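Local atomic coordinates of SusD homolog (Bacteroides thetaiotaomicron VPI-5482, PDB entry 3IV0), a protein that probably binds glycans at the bacterial outer membrane, though its own ligand is not known. Residues I89-V94 with P462-A467; A370-A375 with W417-E422. All blocks are in the same frame, centred on the assembly; numbering follows the deposited sequence.

Interaction 1 of 2, residues I89-V94 with P462-A467; sequences IMQWDV and PIHRNA
Gln91 and His464 carry the middle of this contact, their side chains running alongside each other in the same direction. Gln91 has CG anti to its carbonyl carbon (chi1 -66°) and runs on extended, so that NE2 arrives over the centre of the imidazole face, 3.5 Å from His464 CG. The amide is tilted against the ring, and its other end, OE1, accepts a weak hydrogen bond from Asn466 ND2 at 3.3 Å. His464 holds CG anti to the backbone N (chi1 -167°), a turn that sets ND1 before the coming helix: ND1 accepts from Asn466 N at 2.9 Å, nearly in the ring plane, as a capping bond. With NE2 bonded to Asp82, both ring nitrogens are engaged and the rotation of the ring is fixed. An alanine here would remove the capping acceptor and the face beneath the Gln91 amide, and would probably loosen the start of helix 466-470.

The backbones join through a nearly straight bond from His464 N to Met90 O (3.0 Å), the donor standing above the carbonyl plane. Beside it the extended selenomethionine Met90 crosses Pro462 obliquely, SE lying 4.0 Å from Pro462 CB. Trp92, with CG in the crowded position between backbone N and carbonyl carbon (chi1 55°), meets Ile463 CD1 through CZ3 at 3.8 Å, while Ala467 CB approaches the pyrrole side. One water, in the plane of the indole, accepts from Trp92 NE1 (3.0 Å) and donates to Ala467 O. Tyr96 and Phe142 add edge-to-face stacks to the same ring. Two helix N-terminal ends, Trp92 at the N-cap of helix 93-108 and His464 capping helix 466-470, are thus set side by side, joining N- and C-terminal parts of the SusD-family fold.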
loop_
_atom_site.group_PDB
_atom_site.type_symbol
_atom_site.label_atom_id
_atom_site.label_comp_id
_atom_site.label_asym_id
_atom_site.label_seq_id
_atom_site.Cartn_x
_atom_site.Cartn_y
_atom_site.Cartn_z
ATOM N N ILE A 89 -1.536 -3.499 -15.802
ATOM C CA ILE A 89 -1.199 -3.751 -14.413
ATOM C C ILE A 89 -0.192 -4.915 -14.336
ATOM O O ILE A 89 0.584 -5.026 -13.412
ATOM C CB ILE A 89 -2.491 -4.048 -13.621
ATOM C CG1 ILE A 89 -3.500 -2.897 -13.716
ATOM C CG2 ILE A 89 -2.145 -4.316 -12.152
ATOM C CD1 ILE A 89 -4.874 -3.245 -13.173
HETATM N N MSE A 90 -0.189 -5.744 -15.375
HETATM C CA MSE A 90 0.720 -6.879 -15.463
HETATM C C MSE A 90 2.091 -6.547 -16.026
HETATM O O MSE A 90 2.890 -7.427 -16.285
HETATM C CB MSE A 90 0.097 -7.953 -16.336
HETATM C CG MSE A 90 -1.156 -8.522 -15.736
HETATM SE SE MSE A 90 -2.293 -9.526 -16.955
HETATM C CE MSE A 90 -3.877 -9.610 -15.780
ATOM N N GLN A 91 2.326 -5.249 -16.228
ATOM C CA GLN A 91 3.587 -4.728 -16.730
ATOM C C GLN A 91 4.323 -3.947 -15.684
ATOM O O GLN A 91 3.818 -2.956 -15.156
ATOM C CB GLN A 91 3.339 -3.850 -17.961
ATOM C CG GLN A 91 2.807 -4.662 -19.130
ATOM C CD GLN A 91 2.287 -3.834 -20.261
ATOM O OE1 GLN A 91 2.937 -2.880 -20.700
ATOM N NE2 GLN A 91 1.111 -4.159 -20.731
ATOM N N TRP A 92 5.532 -4.384 -15.384
ATOM C CA TRP A 92 6.357 -3.719 -14.386
ATOM C C TRP A 92 7.189 -2.568 -14.928
ATOM O O TRP A 92 7.974 -1.956 -14.203
ATOM C CB TRP A 92 7.217 -4.743 -13.613
ATOM C CG TRP A 92 8.065 -5.632 -14.445
ATOM C CD1 TRP A 92 8.694 -5.314 -15.629
ATOM C CD2 TRP A 92 8.347 -6.991 -14.184
ATOM N NE1 TRP A 92 9.381 -6.400 -16.076
ATOM C CE2 TRP A 92 9.196 -7.452 -15.221
ATOM C CE3 TRP A 92 8.002 -7.870 -13.148
ATOM C CZ2 TRP A 92 9.647 -8.752 -15.275
ATOM C CZ3 TRP A 92 8.466 -9.182 -13.201
ATOM C CH2 TRP A 92 9.283 -9.602 -14.261
ATOM N N ASP A 93 6.981 -2.209 -16.197
ATOM C CA ASP A 93 7.785 -1.178 -16.857
ATOM C C ASP A 93 7.839 0.154 -16.143
ATOM O O ASP A 93 8.922 0.749 -16.047
ATOM C CB ASP A 93 7.341 -0.964 -18.343
ATOM C CG ASP A 93 5.906 -0.473 -18.491
ATOM O OD1 ASP A 93 5.035 -0.852 -17.684
ATOM O OD2 ASP A 93 5.619 0.307 -19.447
ATOM N N VAL A 94 6.718 0.662 -15.652
ATOM C CA VAL A 94 6.733 1.981 -15.047
ATOM C C VAL A 94 7.439 1.972 -13.702
ATOM O O VAL A 94 8.191 2.885 -13.387
ATOM C CB VAL A 94 5.336 2.560 -14.931
ATOM C CG1 VAL A 94 5.403 3.982 -14.320
ATOM C CG2 VAL A 94 4.663 2.594 -16.322
ATOM N N PRO A 462 -0.147 -12.380 -13.376
ATOM C CA PRO A 462 0.527 -12.759 -14.593
ATOM C C PRO A 462 1.513 -11.686 -15.011
ATOM O O PRO A 462 1.247 -10.513 -14.774
ATOM C CB PRO A 462 -0.615 -12.864 -15.618
ATOM C CG PRO A 462 -1.881 -13.030 -14.789
ATOM C CD PRO A 462 -1.600 -12.257 -13.547
ATOM N N ILE A 463 2.597 -12.100 -15.638
ATOM C CA ILE A 463 3.569 -11.182 -16.237
ATOM C C ILE A 463 3.206 -11.026 -17.714
ATOM O O ILE A 463 3.162 -12.012 -18.449
ATOM C CB ILE A 463 4.974 -11.713 -16.062
ATOM C CG1 ILE A 463 5.367 -11.630 -14.580
ATOM C CG2 ILE A 463 6.000 -10.912 -16.925
ATOM C CD1 ILE A 463 6.636 -12.402 -14.218
ATOM N N HIS A 464 2.941 -9.792 -18.134
ATOM C CA HIS A 464 2.598 -9.505 -19.527
ATOM C C HIS A 464 3.754 -9.812 -20.465
ATOM O O HIS A 464 4.914 -9.635 -20.142
ATOM C CB HIS A 464 2.228 -8.026 -19.606
ATOM C CG HIS A 464 1.550 -7.622 -20.879
ATOM N ND1 HIS A 464 2.243 -7.328 -22.036
ATOM C CD2 HIS A 464 0.239 -7.474 -21.166
ATOM C CE1 HIS A 464 1.372 -6.992 -22.976
ATOM N NE2 HIS A 464 0.150 -7.069 -22.474
ATOM N N ARG A 465 3.415 -10.258 -21.667
ATOM C CA ARG A 465 4.443 -10.570 -22.675
ATOM C C ARG A 465 5.380 -9.406 -22.978
ATOM O O ARG A 465 6.520 -9.618 -23.357
ATOM C CB ARG A 465 3.772 -11.058 -23.952
ATOM C CG ARG A 465 2.875 -10.023 -24.580
ATOM N N ASN A 466 4.940 -8.165 -22.816
ATOM C CA ASN A 466 5.823 -7.043 -23.061
ATOM C C ASN A 466 7.089 -7.117 -22.214
ATOM O O ASN A 466 8.164 -6.636 -22.600
ATOM C CB ASN A 466 5.112 -5.698 -22.832
ATOM C CG ASN A 466 3.982 -5.424 -23.861
ATOM O OD1 ASN A 466 3.790 -6.171 -24.841
ATOM N ND2 ASN A 466 3.201 -4.378 -23.599
ATOM N N ALA A 467 7.000 -7.761 -21.052
ATOM C CA ALA A 467 8.170 -7.903 -20.206
ATOM C C ALA A 467 9.213 -8.796 -20.834
ATOM O O ALA A 467 10.399 -8.614 -20.593
ATOM C CB ALA A 467 7.764 -8.431 -18.813
HETATM O O HOH W 1 11.045 -6.742 -18.519
#

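Interaction 2 of 2, residues A370-A375 with W417-E422; sequences ALLLYA and WERCRE
Arg419 sets out with CG anti to its carbonyl carbon (chi1 -78°), stays extended at chi2 and bends at chi3 (56°), a course that swings its guanidinium across to the neighbouring helix. Leu372 and Leu373 likewise keep CG anti to the carbonyl carbon, and each offers a different part to the arginine. The setting is an antiparallel helix pair in the SusD-family region, helix 367-381 against helix 408-422, with the axes of the two short segments 10.3 Å apart at an angle of 172°.

The CB of Leu372 is directed toward the partner helix, and its side chain and that of Arg419 run antiparallel past each other. Leu372 CB lies 3.6 Å from Arg419 CG, and its CD1 packs on the same methylene, so the aliphatic part of the arginine serves as an apolar surface. On its other branch, CD2 touches Glu418 CG at 4.1 Å. Contact between the segments is thus made by carbon packing and by a methyl on a charged plane, while the polar ends of the second helix are bound elsewhere: Arg419 NE forms a salt bridge with Asp432, and Arg319 bridges both Glu418 and Glu422. Glu418, bent at chi2, is also gripped within its own helix, where NE and NH2 of Arg421 both donate to its OE1, the former at 2.9 Å. The arginines around Glu418 and Glu422 would probably help keep these buried acids ionised.

Leu373 starts off alongside the interface and its end turns in to the arginine; Met210, His211 and Leu214 of helix 202-219 pack against it too. Its CD2 sits over one face of the Arg419 guanidinium, displaced from the centre of the plane, 3.3 Å from Arg419 NH1.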
loop_
_atom_site.group_PDB
_atom_site.type_symbol
_atom_site.label_atom_id
_atom_site.label_comp_id
_atom_site.label_asym_id
_atom_site.label_seq_id
_atom_site.Cartn_x
_atom_site.Cartn_y
_atom_site.Cartn_z
ATOM N N ALA A 370 1.076 1.048 11.135
ATOM C CA ALA A 370 2.373 0.708 11.678
ATOM C C ALA A 370 2.287 0.241 13.122
ATOM O O ALA A 370 2.936 -0.728 13.478
ATOM C CB ALA A 370 3.318 1.886 11.544
ATOM N N LEU A 371 1.403 0.847 13.899
ATOM C CA LEU A 371 1.211 0.385 15.272
ATOM C C LEU A 371 0.689 -1.037 15.273
ATOM O O LEU A 371 1.033 -1.823 16.139
ATOM C CB LEU A 371 0.237 1.323 16.024
ATOM C CG LEU A 371 0.741 2.718 16.275
ATOM C CD1 LEU A 371 -0.376 3.550 16.926
ATOM C CD2 LEU A 371 2.021 2.704 17.146
ATOM N N LEU A 372 -0.202 -1.358 14.337
ATOM C CA LEU A 372 -0.746 -2.719 14.252
ATOM C C LEU A 372 0.276 -3.705 13.778
ATOM O O LEU A 372 0.285 -4.838 14.234
ATOM C CB LEU A 372 -2.014 -2.758 13.407
ATOM C CG LEU A 372 -3.222 -2.001 13.997
ATOM C CD1 LEU A 372 -4.327 -1.829 12.958
ATOM C CD2 LEU A 372 -3.747 -2.655 15.292
ATOM N N LEU A 373 1.190 -3.315 12.895
ATOM C CA LEU A 373 2.295 -4.198 12.510
ATOM C C LEU A 373 3.211 -4.518 13.683
ATOM O O LEU A 373 3.675 -5.640 13.849
ATOM C CB LEU A 373 3.115 -3.587 11.380
ATOM C CG LEU A 373 2.426 -3.361 10.024
ATOM C CD1 LEU A 373 3.470 -2.837 9.027
ATOM C CD2 LEU A 373 1.727 -4.632 9.525
ATOM N N TYR A 374 3.508 -3.501 14.483
ATOM C CA TYR A 374 4.299 -3.638 15.702
ATOM C C TYR A 374 3.593 -4.613 16.654
ATOM O O TYR A 374 4.174 -5.585 17.113
ATOM C CB TYR A 374 4.483 -2.241 16.291
ATOM C CG TYR A 374 5.325 -2.078 17.504
ATOM C CD1 TYR A 374 6.078 -3.097 18.038
ATOM C CD2 TYR A 374 5.419 -0.833 18.089
ATOM C CE1 TYR A 374 6.876 -2.876 19.163
ATOM C CE2 TYR A 374 6.210 -0.617 19.191
ATOM C CZ TYR A 374 6.911 -1.641 19.737
ATOM O OH TYR A 374 7.670 -1.447 20.873
ATOM N N ALA A 375 2.298 -4.400 16.868
ATOM C CA ALA A 375 1.536 -5.328 17.693
ATOM C C ALA A 375 1.576 -6.741 17.123
ATOM O O ALA A 375 1.714 -7.717 17.876
ATOM C CB ALA A 375 0.102 -4.866 17.818
ATOM N N TRP A 417 -7.779 -8.815 12.363
ATOM C CA TRP A 417 -9.095 -8.298 12.021
ATOM C C TRP A 417 -9.132 -6.805 12.208
ATOM O O TRP A 417 -9.838 -6.087 11.468
ATOM C CB TRP A 417 -10.196 -8.988 12.841
ATOM C CG TRP A 417 -10.467 -10.386 12.390
ATOM C CD1 TRP A 417 -10.200 -11.520 13.064
ATOM C CD2 TRP A 417 -11.067 -10.781 11.149
ATOM N NE1 TRP A 417 -10.584 -12.604 12.328
ATOM C CE2 TRP A 417 -11.119 -12.182 11.147
ATOM C CE3 TRP A 417 -11.550 -10.087 10.050
ATOM C CZ2 TRP A 417 -11.652 -12.905 10.093
ATOM C CZ3 TRP A 417 -12.081 -10.813 9.004
ATOM C CH2 TRP A 417 -12.120 -12.202 9.035
ATOM N N GLU A 418 -8.368 -6.301 13.170
ATOM C CA GLU A 418 -8.292 -4.870 13.359
ATOM C C GLU A 418 -7.673 -4.185 12.135
ATOM O O GLU A 418 -8.081 -3.092 11.759
ATOM C CB GLU A 418 -7.562 -4.463 14.653
ATOM C CG GLU A 418 -7.780 -3.017 15.081
ATOM C CD GLU A 418 -9.199 -2.700 15.501
ATOM O OE1 GLU A 418 -10.001 -3.641 15.721
ATOM O OE2 GLU A 418 -9.479 -1.497 15.616
ATOM N N ARG A 419 -6.618 -4.760 11.575
ATOM C CA ARG A 419 -6.053 -4.204 10.341
ATOM C C ARG A 419 -7.083 -4.239 9.224
ATOM O O ARG A 419 -7.169 -3.297 8.425
ATOM C CB ARG A 419 -4.796 -4.983 9.891
ATOM C CG ARG A 419 -3.533 -4.625 10.698
ATOM C CD ARG A 419 -2.227 -5.246 10.166
ATOM N NE ARG A 419 -1.959 -4.913 8.769
ATOM C CZ ARG A 419 -1.359 -3.808 8.347
ATOM N NH1 ARG A 419 -0.987 -2.868 9.200
ATOM N NH2 ARG A 419 -1.154 -3.593 7.059
ATOM N N CYS A 420 -7.916 -5.275 9.146
ATOM C CA CYS A 420 -8.937 -5.316 8.117
ATOM C C CYS A 420 -9.971 -4.220 8.303
ATOM O O CYS A 420 -10.431 -3.620 7.337
ATOM C CB CYS A 420 -9.602 -6.680 8.105
ATOM S SG CYS A 420 -8.578 -8.055 7.543
ATOM N N ARG A 421 -10.359 -3.945 9.542
ATOM C CA ARG A 421 -11.305 -2.853 9.807
ATOM C C ARG A 421 -10.671 -1.499 9.556
ATOM O O ARG A 421 -11.240 -0.634 8.872
ATOM C CB ARG A 421 -11.755 -2.869 11.262
ATOM C CG ARG A 421 -12.760 -3.958 11.627
ATOM C CD ARG A 421 -13.145 -3.847 13.110
ATOM N NE ARG A 421 -12.194 -4.451 14.013
ATOM C CZ ARG A 421 -12.140 -5.740 14.296
ATOM N NH1 ARG A 421 -13.018 -6.572 13.769
ATOM N NH2 ARG A 421 -11.222 -6.197 15.118
ATOM N N GLU A 422 -9.491 -1.283 10.128
ATOM C CA GLU A 422 -8.866 0.025 10.122
ATOM C C GLU A 422 -8.424 0.468 8.729
ATOM O O GLU A 422 -8.561 1.642 8.380
ATOM C CB GLU A 422 -7.669 0.022 11.058
ATOM C CG GLU A 422 -6.958 1.335 11.180
ATOM C CD GLU A 422 -7.799 2.418 11.792
ATOM O OE1 GLU A 422 -8.777 2.128 12.536
ATOM O OE2 GLU A 422 -7.514 3.614 11.572
#

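Interactions 1 and 2 are separate pieces of one fold, on opposite sides of the chain's centre, with their centres 31 Å apart and their nearest atoms about 19 Å apart. Interaction 1 brings together residues far apart in sequence, and the stretch between 89-94 and 462-467 includes both helices of interaction 2. One therefore joins distant regions through a backbone hydrogen bond, a weak amide bond, a water bridge and side-chain packing, the other two helices closer in sequence, with helix 385-398 between them, through side-chain packing. No sugar site is defined by either contact; a bound 1,2-ethanediol, probably from the crystallisation liquor, lies about 4 Å from the side chain of Trp92 in interaction 1.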